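Local coordinates for DNA polymerase III subunit delta (Bacillus subtilis, PDB 3ZH9), which probably serves as the wrench of the replicative loading complex, opening the ring-shaped beta processivity factor so that it can be placed on primed DNA, at residues E67-M72 with A110-F115; E13-Y18 with H137-E142. One frame throughout, in Å; residues are numbered along the deposited sequence.

Contact 1: residues E67-M72 with A110-F115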
ATOM      1  N   GLU A  67     -18.615  24.442   8.230  1.00 46.84           N
ATOM      2  CA  GLU A  67     -19.054  25.822   8.271  1.00 46.47           C
ATOM      3  C   GLU A  67     -19.056  26.423   9.676  1.00 48.93           C
ATOM      4  O   GLU A  67     -19.518  27.533   9.884  1.00 54.17           O
ATOM      5  CB  GLU A  67     -20.380  25.988   7.529  1.00 44.27           C
ATOM      6  CG  GLU A  67     -20.133  26.423   6.086  1.00 54.30           C
ATOM      7  CD  GLU A  67     -21.221  25.991   5.129  1.00 66.57           C
ATOM      8  OE1 GLU A  67     -22.234  25.416   5.594  1.00 65.07           O
ATOM      9  OE2 GLU A  67     -21.057  26.230   3.908  1.00 67.41           O
ATOM     10  N   THR A  68     -18.496  25.688  10.629  1.00 52.43           N
ATOM     11  CA  THR A  68     -18.340  26.179  11.993  1.00 44.07           C
ATOM     12  C   THR A  68     -16.973  26.833  12.146  1.00 43.07           C
ATOM     13  O   THR A  68     -15.975  26.304  11.652  1.00 45.91           O
ATOM     14  CB  THR A  68     -18.421  25.014  12.994  1.00 52.16           C
ATOM     15  OG1 THR A  68     -19.678  24.350  12.845  1.00 54.40           O
ATOM     16  CG2 THR A  68     -18.289  25.518  14.424  1.00 63.60           C
ATOM     17  N   PHE A  69     -16.919  27.979  12.820  1.00 43.07           N
ATOM     18  CA  PHE A  69     -15.645  28.604  13.149  1.00 40.36           C
ATOM     19  C   PHE A  69     -14.783  27.635  13.946  1.00 46.89           C
ATOM     20  O   PHE A  69     -15.298  26.840  14.733  1.00 48.07           O
ATOM     21  CB  PHE A  69     -15.841  29.878  13.979  1.00 41.70           C
ATOM     22  CG  PHE A  69     -16.571  30.970  13.258  1.00 63.15           C
ATOM     23  CD1 PHE A  69     -16.567  31.036  11.874  1.00 67.39           C
ATOM     24  CD2 PHE A  69     -17.263  31.944  13.971  1.00 76.61           C
ATOM     25  CE1 PHE A  69     -17.242  32.046  11.207  1.00 74.59           C
ATOM     26  CE2 PHE A  69     -17.938  32.958  13.313  1.00 82.35           C
ATOM     27  CZ  PHE A  69     -17.925  33.009  11.925  1.00 80.43           C
ATOM     28  N   PRO A  70     -13.459  27.709  13.760  1.00 43.07           N
ATOM     29  CA  PRO A  70     -12.593  26.947  14.659  1.00 44.35           C
ATOM     30  C   PRO A  70     -12.784  27.424  16.093  1.00 49.05           C
ATOM     31  O   PRO A  70     -13.195  28.562  16.371  1.00 45.25           O
ATOM     32  CB  PRO A  70     -11.178  27.293  14.176  1.00 46.66           C
ATOM     33  CG  PRO A  70     -11.356  27.882  12.812  1.00 46.68           C
ATOM     34  CD  PRO A  70     -12.695  28.548  12.825  1.00 42.25           C
ATOM     35  N   PHE A  71     -12.476  26.540  17.022  1.00 49.77           N
ATOM     36  CA  PHE A  71     -12.656  26.870  18.412  1.00 48.86           C
ATOM     37  C   PHE A  71     -11.294  27.026  19.055  1.00 47.52           C
ATOM     38  O   PHE A  71     -10.533  26.060  19.164  1.00 50.24           O
ATOM     39  CB  PHE A  71     -13.496  25.789  19.104  1.00 46.47           C
ATOM     40  CG  PHE A  71     -13.678  26.011  20.577  1.00 47.54           C
ATOM     41  CD1 PHE A  71     -14.362  27.115  21.044  1.00 47.00           C
ATOM     42  CD2 PHE A  71     -13.171  25.106  21.490  1.00 54.95           C
ATOM     43  CE1 PHE A  71     -14.531  27.316  22.391  1.00 55.41           C
ATOM     44  CE2 PHE A  71     -13.346  25.298  22.846  1.00 52.54           C
ATOM     45  CZ  PHE A  71     -14.021  26.405  23.295  1.00 54.37           C
ATOM     46  N   MET A  72     -10.992  28.252  19.472  1.00 49.31           N
ATOM     47  CA  MET A  72      -9.706  28.568  20.079  1.00 52.74           C
ATOM     48  C   MET A  72      -8.569  28.034  19.224  1.00 55.57           C
ATOM     49  O   MET A  72      -7.632  27.409  19.724  1.00 57.44           O
ATOM     50  CB  MET A  72      -9.634  28.006  21.494  1.00 58.73           C
ATOM     51  CG  MET A  72     -10.653  28.647  22.433  1.00 53.69           C
ATOM     52  SD  MET A  72     -10.653  27.957  24.087  1.00 92.43           S
ATOM     53  CE  MET A  72     -11.857  29.018  24.882  1.00275.15           C
ATOM     54  N   ALA A 110     -15.506  27.262   3.509  1.00 37.55           N
ATOM     55  CA  ALA A 110     -15.253  28.148   4.643  1.00 37.90           C
ATOM     56  C   ALA A 110     -13.755  28.392   4.749  1.00 37.07           C
ATOM     57  O   ALA A 110     -12.981  27.443   4.775  1.00 38.20           O
ATOM     58  CB  ALA A 110     -15.786  27.545   5.926  1.00 31.93           C
ATOM     59  N   PRO A 111     -13.344  29.665   4.816  1.00 41.72           N
ATOM     60  CA  PRO A 111     -11.913  29.977   4.704  1.00 42.41           C
ATOM     61  C   PRO A 111     -11.108  29.464   5.898  1.00 45.17           C
ATOM     62  O   PRO A 111      -9.890  29.265   5.816  1.00 38.99           O
ATOM     63  CB  PRO A 111     -11.899  31.502   4.643  1.00 46.52           C
ATOM     64  CG  PRO A 111     -13.156  31.928   5.370  1.00 44.66           C
ATOM     65  CD  PRO A 111     -14.172  30.866   5.051  1.00 40.96           C
ATOM     66  N   TYR A 112     -11.805  29.219   7.000  1.00 41.09           N
ATOM     67  CA  TYR A 112     -11.170  28.800   8.243  1.00 41.92           C
ATOM     68  C   TYR A 112     -11.140  27.276   8.400  1.00 36.73           C
ATOM     69  O   TYR A 112     -10.646  26.749   9.393  1.00 45.37           O
ATOM     70  CB  TYR A 112     -11.925  29.428   9.409  1.00 50.08           C
ATOM     71  CG  TYR A 112     -13.434  29.404   9.214  1.00 55.66           C
ATOM     72  CD1 TYR A 112     -14.177  28.246   9.446  1.00 55.30           C
ATOM     73  CD2 TYR A 112     -14.113  30.546   8.790  1.00 64.72           C
ATOM     74  CE1 TYR A 112     -15.561  28.242   9.273  1.00 69.41           C
ATOM     75  CE2 TYR A 112     -15.488  30.552   8.610  1.00 69.64           C
ATOM     76  CZ  TYR A 112     -16.211  29.404   8.852  1.00 75.17           C
ATOM     77  OH  TYR A 112     -17.581  29.433   8.671  1.00 72.13           O
ATOM     78  N   THR A 113     -11.680  26.582   7.409  1.00 30.57           N
ATOM     79  CA  THR A 113     -11.749  25.126   7.415  1.00 32.29           C
ATOM     80  C   THR A 113     -10.862  24.540   6.319  1.00 33.15           C
ATOM     81  O   THR A 113     -10.816  25.053   5.197  1.00 35.37           O
ATOM     82  CB  THR A 113     -13.210  24.643   7.185  1.00 31.27           C
ATOM     83  OG1 THR A 113     -13.998  24.942   8.336  1.00 36.27           O
ATOM     84  CG2 THR A 113     -13.268  23.145   6.909  1.00 33.22           C
ATOM     85  N   VAL A 114     -10.140  23.483   6.655  1.00 28.34           N
ATOM     86  CA  VAL A 114      -9.533  22.625   5.640  1.00 28.03           C
ATOM     87  C   VAL A 114     -10.388  21.364   5.493  1.00 36.36           C
ATOM     88  O   VAL A 114     -10.513  20.557   6.426  1.00 37.75           O
ATOM     89  CB  VAL A 114      -8.072  22.256   5.989  1.00 31.93           C
ATOM     90  CG1 VAL A 114      -7.475  21.331   4.905  1.00 26.86           C
ATOM     91  CG2 VAL A 114      -7.242  23.540   6.187  1.00 31.80           C
ATOM     92  N   PHE A 115     -10.987  21.218   4.316  1.00 31.64           N
ATOM     93  CA  PHE A 115     -11.930  20.136   4.018  1.00 28.87           C
ATOM     94  C   PHE A 115     -11.243  19.109   3.103  1.00 35.04           C
ATOM     95  O   PHE A 115     -10.853  19.435   1.970  1.00 34.90           O
ATOM     96  CB  PHE A 115     -13.143  20.736   3.304  1.00 28.48           C
ATOM     97  CG  PHE A 115     -14.309  19.803   3.159  1.00 39.76           C
ATOM     98  CD1 PHE A 115     -14.407  18.955   2.056  1.00 41.25           C
ATOM     99  CD2 PHE A 115     -15.337  19.794   4.110  1.00 36.10           C
ATOM    100  CE1 PHE A 115     -15.499  18.095   1.912  1.00 40.38           C
ATOM    101  CE2 PHE A 115     -16.421  18.946   3.969  1.00 38.27           C
ATOM    102  CZ  PHE A 115     -16.507  18.096   2.868  1.00 35.98           C
TER
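The phenol OH of Tyr112 donates a hydrogen bond of 3.0 Å to Glu67 O, the carbonyl of the first residue to leave the helix 59-66. The hydroxyl reaches this oxygen from well above the carbonyl plane, 66° out of it. The tyrosine ring stands between Phe69 and Ala110. Phe69 turns its edge to one face in an offset edge-to-face pair, planes at 85°. Its CD1 comes 3.5 Å from Tyr112 CZ. The CA of Phe69 sits over the same ring in a CH-pi contact, 4.3 Å from the centroid. Ala110 CB rests against the opposite face, toward the rim, 3.4 Å above the ring plane. Nearer the backbone, Pro70 CD packs 3.6 Å from Tyr112 CB, the two side chains meeting at about a right angle. The first torsion of Tyr112 (41°) sets CG between its backbone N and carbonyl carbon, where the ring passes beside Pro70 CD; the residue lies within the type I turn from Ala110 to Thr113, closed by Thr113 N to Ala110 O. An alanine here would probably leave Glu67 O without this donor and open a gap between Phe69 and Ala110. Arg76, which opens strand 76-81 and is backbone-bonded to Tyr112 and Val114, also bonds through its side chain to the carbonyls of Thr68 and Phe69. The contact thus joins the loop between helix 59-66 and strand 76-81 to the turn that leads into strand 113-119, the neighbour of 76-81 in the parallel sheet, while Thr113 OG1 bonds back to Ala66 O at the end of the helix.

Contact 2: residues E13-Y18 with H137-E142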
ATOM      1  N   GLU A  13       1.522  26.352   2.780  1.00 33.39           N
ATOM      2  CA  GLU A  13       0.444  26.447   1.809  1.00 33.43           C
ATOM      3  C   GLU A  13      -0.590  25.364   2.073  1.00 37.38           C
ATOM      4  O   GLU A  13      -0.412  24.195   1.696  1.00 36.88           O
ATOM      5  CB  GLU A  13       1.002  26.362   0.388  1.00 32.03           C
ATOM      6  CG  GLU A  13       2.010  27.463   0.093  1.00 34.13           C
ATOM      7  CD  GLU A  13       2.820  27.219  -1.179  1.00 38.17           C
ATOM      8  OE1 GLU A  13       2.503  26.290  -1.949  1.00 35.86           O
ATOM      9  OE2 GLU A  13       3.780  27.972  -1.408  1.00 39.72           O
ATOM     10  N   VAL A  14      -1.658  25.748   2.766  1.00 30.83           N
ATOM     11  CA  VAL A  14      -2.718  24.806   3.095  1.00 32.83           C
ATOM     12  C   VAL A  14      -4.004  25.348   2.512  1.00 36.89           C
ATOM     13  O   VAL A  14      -4.394  26.465   2.823  1.00 32.99           O
ATOM     14  CB  VAL A  14      -2.874  24.601   4.623  1.00 41.07           C
ATOM     15  CG1 VAL A  14      -3.745  23.361   4.906  1.00 35.53           C
ATOM     16  CG2 VAL A  14      -1.511  24.446   5.268  1.00 41.42           C
ATOM     17  N   HIS A  15      -4.638  24.566   1.644  1.00 34.39           N
ATOM     18  CA  HIS A  15      -5.802  25.042   0.923  1.00 34.38           C
ATOM     19  C   HIS A  15      -7.108  24.590   1.583  1.00 30.47           C
ATOM     20  O   HIS A  15      -7.107  23.691   2.402  1.00 31.65           O
ATOM     21  CB  HIS A  15      -5.682  24.636  -0.552  1.00 31.86           C
ATOM     22  CG  HIS A  15      -4.362  25.040  -1.152  1.00 51.69           C
ATOM     23  ND1 HIS A  15      -3.972  26.360  -1.271  1.00 51.05           N
ATOM     24  CD2 HIS A  15      -3.323  24.298  -1.609  1.00 48.85           C
ATOM     25  CE1 HIS A  15      -2.762  26.414  -1.803  1.00 55.21           C
ATOM     26  NE2 HIS A  15      -2.345  25.177  -2.014  1.00 54.79           N
ATOM     27  N   PRO A  16      -8.216  25.263   1.255  1.00 33.84           N
ATOM     28  CA  PRO A  16      -9.497  24.987   1.927  1.00 28.89           C
ATOM     29  C   PRO A  16     -10.104  23.638   1.528  1.00 29.58           C
ATOM     30  O   PRO A  16     -10.863  23.087   2.310  1.00 27.57           O
ATOM     31  CB  PRO A  16     -10.402  26.142   1.469  1.00 27.14           C
ATOM     32  CG  PRO A  16      -9.448  27.233   1.027  1.00 30.83           C
ATOM     33  CD  PRO A  16      -8.268  26.477   0.423  1.00 23.10           C
ATOM     34  N   VAL A  17      -9.781  23.127   0.338  1.00 27.54           N
ATOM     35  CA  VAL A  17     -10.385  21.876  -0.143  1.00 30.98           C
ATOM     36  C   VAL A  17      -9.337  20.978  -0.826  1.00 30.22           C
ATOM     37  O   VAL A  17      -8.627  21.411  -1.758  1.00 25.17           O
ATOM     38  CB  VAL A  17     -11.550  22.131  -1.141  1.00 28.77           C
ATOM     39  CG1 VAL A  17     -12.192  20.826  -1.565  1.00 23.31           C
ATOM     40  CG2 VAL A  17     -12.603  23.065  -0.558  1.00 29.04           C
ATOM     41  N   TYR A  18      -9.240  19.735  -0.353  1.00 25.74           N
ATOM     42  CA  TYR A  18      -8.412  18.708  -1.012  1.00 27.24           C
ATOM     43  C   TYR A  18      -9.265  17.523  -1.406  1.00 31.62           C
ATOM     44  O   TYR A  18     -10.252  17.195  -0.738  1.00 36.10           O
ATOM     45  CB  TYR A  18      -7.310  18.171  -0.102  1.00 32.24           C
ATOM     46  CG  TYR A  18      -6.253  19.170   0.261  1.00 29.99           C
ATOM     47  CD1 TYR A  18      -6.481  20.112   1.260  1.00 28.18           C
ATOM     48  CD2 TYR A  18      -5.030  19.185  -0.402  1.00 28.34           C
ATOM     49  CE1 TYR A  18      -5.515  21.023   1.612  1.00 34.90           C
ATOM     50  CE2 TYR A  18      -4.057  20.115  -0.075  1.00 26.92           C
ATOM     51  CZ  TYR A  18      -4.300  21.022   0.946  1.00 28.83           C
ATOM     52  OH  TYR A  18      -3.347  21.946   1.293  1.00 28.06           O
ATOM     53  N   HIS A 137     -12.126  23.230  -8.136  1.00 33.31           N
ATOM     54  CA  HIS A 137     -12.031  23.881  -6.832  1.00 34.22           C
ATOM     55  C   HIS A 137     -11.145  23.182  -5.794  1.00 39.06           C
ATOM     56  O   HIS A 137     -10.677  23.820  -4.854  1.00 37.64           O
ATOM     57  CB  HIS A 137     -13.426  24.058  -6.244  1.00 32.71           C
ATOM     58  CG  HIS A 137     -14.274  25.024  -7.002  1.00 33.35           C
ATOM     59  ND1 HIS A 137     -14.039  26.381  -6.996  1.00 33.67           N
ATOM     60  CD2 HIS A 137     -15.365  24.833  -7.780  1.00 29.22           C
ATOM     61  CE1 HIS A 137     -14.949  26.986  -7.737  1.00 31.50           C
ATOM     62  NE2 HIS A 137     -15.766  26.068  -8.222  1.00 33.21           N
ATOM     63  N   ALA A 138     -10.925  21.881  -5.947  1.00 31.70           N
ATOM     64  CA  ALA A 138     -10.118  21.147  -4.979  1.00 25.04           C
ATOM     65  C   ALA A 138      -8.674  20.982  -5.453  1.00 31.52           C
ATOM     66  O   ALA A 138      -8.415  20.949  -6.648  1.00 31.51           O
ATOM     67  CB  ALA A 138     -10.742  19.787  -4.679  1.00 27.86           C
ATOM     68  N   PHE A 139      -7.746  20.902  -4.500  1.00 32.03           N
ATOM     69  CA  PHE A 139      -6.386  20.429  -4.748  1.00 30.50           C
ATOM     70  C   PHE A 139      -6.466  18.919  -4.876  1.00 26.47           C
ATOM     71  O   PHE A 139      -6.633  18.204  -3.881  1.00 27.82           O
ATOM     72  CB  PHE A 139      -5.447  20.814  -3.585  1.00 36.55           C
ATOM     73  CG  PHE A 139      -3.960  20.660  -3.892  1.00 53.63           C
ATOM     74  CD1 PHE A 139      -3.495  19.690  -4.779  1.00 61.16           C
ATOM     75  CD2 PHE A 139      -3.021  21.491  -3.270  1.00 62.05           C
ATOM     76  CE1 PHE A 139      -2.116  19.561  -5.050  1.00 62.32           C
ATOM     77  CE2 PHE A 139      -1.641  21.373  -3.533  1.00 58.34           C
ATOM     78  CZ  PHE A 139      -1.192  20.406  -4.425  1.00 58.43           C
ATOM     79  N   MET A 140      -6.337  18.437  -6.105  1.00 30.24           N
ATOM     80  CA  MET A 140      -6.447  17.006  -6.405  1.00 34.33           C
ATOM     81  C   MET A 140      -5.086  16.374  -6.183  1.00 32.99           C
ATOM     82  O   MET A 140      -4.074  16.947  -6.549  1.00 34.05           O
ATOM     83  CB  MET A 140      -6.850  16.779  -7.872  1.00 28.33           C
ATOM     84  CG  MET A 140      -8.123  17.486  -8.330  1.00 34.49           C
ATOM     85  SD  MET A 140      -9.640  16.838  -7.571  1.00 43.29           S
ATOM     86  CE  MET A 140      -9.601  15.097  -8.003  1.00 31.62           C
ATOM     87  N   MET A 141      -5.062  15.202  -5.570  1.00 32.83           N
ATOM     88  CA  MET A 141      -3.822  14.467  -5.408  1.00 30.06           C
ATOM     89  C   MET A 141      -4.104  12.998  -5.621  1.00 34.98           C
ATOM     90  O   MET A 141      -4.942  12.398  -4.947  1.00 35.17           O
ATOM     91  CB  MET A 141      -3.242  14.689  -4.022  1.00 25.92           C
ATOM     92  CG  MET A 141      -1.875  14.069  -3.832  1.00 27.76           C
ATOM     93  SD  MET A 141      -1.543  13.629  -2.109  1.00 38.24           S
ATOM     94  CE  MET A 141      -2.526  12.149  -1.845  1.00 38.54           C
ATOM     95  N   GLU A 142      -3.409  12.409  -6.571  1.00 36.16           N
ATOM     96  CA  GLU A 142      -3.600  10.993  -6.815  1.00 38.28           C
ATOM     97  C   GLU A 142      -2.493  10.183  -6.160  1.00 38.45           C
ATOM     98  O   GLU A 142      -1.318  10.442  -6.405  1.00 43.02           O
ATOM     99  CB  GLU A 142      -3.603  10.720  -8.311  1.00 31.79           C
ATOM    100  CG  GLU A 142      -3.703   9.256  -8.629  1.00 37.62           C
ATOM    101  CD  GLU A 142      -3.535   8.995 -10.103  1.00 44.32           C
ATOM    102  OE1 GLU A 142      -2.728   9.707 -10.737  1.00 52.38           O
ATOM    103  OE2 GLU A 142      -4.210   8.087 -10.621  1.00 47.30           O
TER
HETATM  104  O   HOH W   1      -8.701  24.347  -2.419  1.00 50.97           O
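Phe139 lies alongside Tyr18, the two rings 17° from parallel but displaced so that little of one lies over the other. Phe139 CG, anti to its backbone N (chi1 -166°), brings the ring beside that of the tyrosine. Tyr18 CD2 lies 3.6 Å from Phe139 CB, and Tyr18 CE2 comes equally close to Phe139 CD2 on the ring. At the rim of the Phe139 ring, His15 CD2 approaches Phe139 CD2 to 3.3 Å, edge to edge, and completes an aromatic cluster. Tyr18 OH also accepts a nearly straight bond of 2.9 Å from His15 N, tying the ring back to the segment's own backbone.

On the backbone, Val17 O takes two bonds. Phe139 N donates to it at 2.9 Å, almost linearly (170°), and a water that also donates to His137 O supplies a second bond to Val17 O of 3.0 Å. Val17 CG1 packs 3.6 Å from Ala138 CB. Tyr18 and Phe139 form a parallel bridge, which backbone hydrogen bonds of Cys19 to Phe139 and Met141 continue. Strand 139-142 is thereby added at one edge of the sheet beside 17-21, just after helix 129-137, with helix 2-10 packed against Phe139.

In the fold
From the N terminus, the chain leaves helix 2-10 and enters residues 13-18. It first comes back to them through strand 113-119, and 137-142 then closes the 118-residue loop of contact 2 on the other side of strand 17-21. Contact 1 nests within it, joining 67-72 to 110-115 across 37 residues. The two meet in the sheet: Phe115 N faces Pro16 O and Phe115 O faces Tyr18 N, and Val114 packs on Val14. Strand 17-21 thus lies between 113-119 and the edge strand 139-142. The parallel order 49-53, 76-81, 113-119, 17-21, 139-142 is that of the AAA+ core, consistent with the P-loop NTPase relationship of this region.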